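Local coordinates for protein pullulanase (Bacillus acidopullulyticus, PDB 2WAN) that hydrolyses alpha-1,6-glucosidic linkages in pullulan and, as is usual for pullulanases, probably debranches starch-type polysaccharides, at residues 311-314 and 315-319. Sequence-based numbering, arbitrary orientation.
Sequences YDYS and GNDLG
Tyr313 and Asp317 are joined by a short hydrogen bond between residues four apart along an irregular loop. The phenol donates it, with Tyr313 OH 2.5 Å from Asp317 OD1. The phenol approaches OD1 from the syn side, tilted 16° off the carboxylate plane, and OD1 itself lies at the edge of the ring, near the ring plane. Ring and carboxylate are moderately tilted against each other. Asp317 CG sits between its own backbone N and carbonyl carbon (chi1 66°), which brings OD1 back to the phenol. The other oxygen, OD2, forms a salt bridge with Arg330, so each carboxylate oxygen has a partner, and Arg330 probably offsets the charge.

Contact with the backbone comes over one face of the ring. Gly315 N lies 3.4 Å from Tyr313 CE2, nearer the rim than the centre. Tyr313 has CG opposite its backbone N (chi1 -177°), which lays the ring along the chain that follows. The phenol oxygen occupies the place a CB on Gly315 would need.

The apolar contact is lighter. Leu318 CD2 approaches the ring obliquely, 4.0 Å from Tyr313 CD2. Both side chains also touch Met598 of helix 597-614. A leucine in place of Tyr313 would probably leave Asp317 OD1 without its phenol donor and Gly315 without the flat face against it.

Overall this is an irregular loop folded round a buried tyrosine. It leads into strand 319-322, an edge of the antiparallel sheet in the carbohydrate-binding module 48 region, beside a helix of the catalytic alpha-amylase-type barrel domain.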
loop_
_atom_site.group_PDB
_atom_site.type_symbol
_atom_site.label_atom_id
_atom_site.label_comp_id
_atom_site.label_asym_id
_atom_site.label_seq_id
_atom_site.Cartn_x
_atom_site.Cartn_y
_atom_site.Cartn_z
ATOM N N TYR A 311 -0.728 25.224 -10.442
ATOM C CA TYR A 311 -1.326 24.928 -9.131
ATOM C C TYR A 311 -0.444 24.002 -8.303
ATOM O O TYR A 311 -0.911 23.427 -7.309
ATOM C CB TYR A 311 -2.717 24.290 -9.293
ATOM C CG TYR A 311 -3.614 25.051 -10.244
ATOM C CD1 TYR A 311 -4.108 26.307 -9.897
ATOM C CD2 TYR A 311 -3.958 24.523 -11.488
ATOM C CE1 TYR A 311 -4.915 27.028 -10.762
ATOM C CE2 TYR A 311 -4.785 25.240 -12.371
ATOM C CZ TYR A 311 -5.254 26.493 -11.990
ATOM O OH TYR A 311 -6.054 27.246 -12.830
ATOM N N ASP A 312 0.818 23.862 -8.705
ATOM C CA ASP A 312 1.732 22.959 -8.022
ATOM C C ASP A 312 2.727 23.693 -7.124
ATOM O O ASP A 312 3.663 24.357 -7.592
ATOM C CB ASP A 312 2.451 22.049 -9.013
ATOM C CG ASP A 312 3.411 21.111 -8.328
ATOM O OD1 ASP A 312 2.958 20.379 -7.415
ATOM O OD2 ASP A 312 4.613 21.128 -8.688
ATOM N N TYR A 313 2.508 23.571 -5.823
ATOM C CA TYR A 313 3.351 24.238 -4.838
ATOM C C TYR A 313 4.408 23.299 -4.293
ATOM O O TYR A 313 4.084 22.256 -3.728
ATOM C CB TYR A 313 2.508 24.801 -3.690
ATOM C CG TYR A 313 3.356 25.561 -2.673
ATOM C CD1 TYR A 313 3.879 26.818 -2.979
ATOM C CD2 TYR A 313 3.650 25.015 -1.417
ATOM C CE1 TYR A 313 4.668 27.516 -2.076
ATOM C CE2 TYR A 313 4.433 25.710 -0.493
ATOM C CZ TYR A 313 4.942 26.970 -0.836
ATOM O OH TYR A 313 5.726 27.680 0.044
ATOM N N SER A 314 5.669 23.679 -4.456
ATOM C CA SER A 314 6.770 22.796 -4.096
ATOM C C SER A 314 7.525 23.207 -2.829
ATOM O O SER A 314 8.520 22.569 -2.473
ATOM C CB SER A 314 7.728 22.624 -5.279
ATOM O OG SER A 314 8.328 23.851 -5.638
ATOM N N GLY A 315 7.066 24.256 -2.148
ATOM C CA GLY A 315 7.714 24.676 -0.893
ATOM C C GLY A 315 7.572 23.637 0.215
ATOM O O GLY A 315 6.701 22.767 0.150
ATOM N N ASN A 316 8.409 23.754 1.246
ATOM C CA ASN A 316 8.438 22.780 2.344
ATOM C C ASN A 316 7.744 23.296 3.609
ATOM O O ASN A 316 7.918 22.725 4.685
ATOM C CB ASN A 316 9.893 22.391 2.664
ATOM C CG ASN A 316 10.746 23.596 3.114
ATOM O OD1 ASN A 316 10.227 24.683 3.389
ATOM N ND2 ASN A 316 12.057 23.397 3.185
ATOM N N ASP A 317 6.931 24.350 3.460
ATOM C CA ASP A 317 6.341 25.060 4.589
ATOM C C ASP A 317 4.814 24.935 4.720
ATOM O O ASP A 317 4.186 25.735 5.429
ATOM C CB ASP A 317 6.751 26.547 4.563
ATOM C CG ASP A 317 6.182 27.289 3.375
ATOM O OD1 ASP A 317 5.952 26.658 2.320
ATOM O OD2 ASP A 317 5.974 28.515 3.490
ATOM N N LEU A 318 4.196 23.954 4.061
ATOM C CA LEU A 318 2.767 23.742 4.334
ATOM C C LEU A 318 2.556 23.386 5.815
ATOM O O LEU A 318 3.343 22.619 6.407
ATOM C CB LEU A 318 2.132 22.700 3.399
ATOM C CG LEU A 318 2.069 23.079 1.905
ATOM C CD1 LEU A 318 1.457 21.917 1.093
ATOM C CD2 LEU A 318 1.268 24.356 1.686
ATOM N N GLY A 319 1.512 23.965 6.403
ATOM C CA GLY A 319 1.219 23.809 7.821
ATOM C C GLY A 319 1.559 25.061 8.608
ATOM O O GLY A 319 1.445 26.174 8.080
#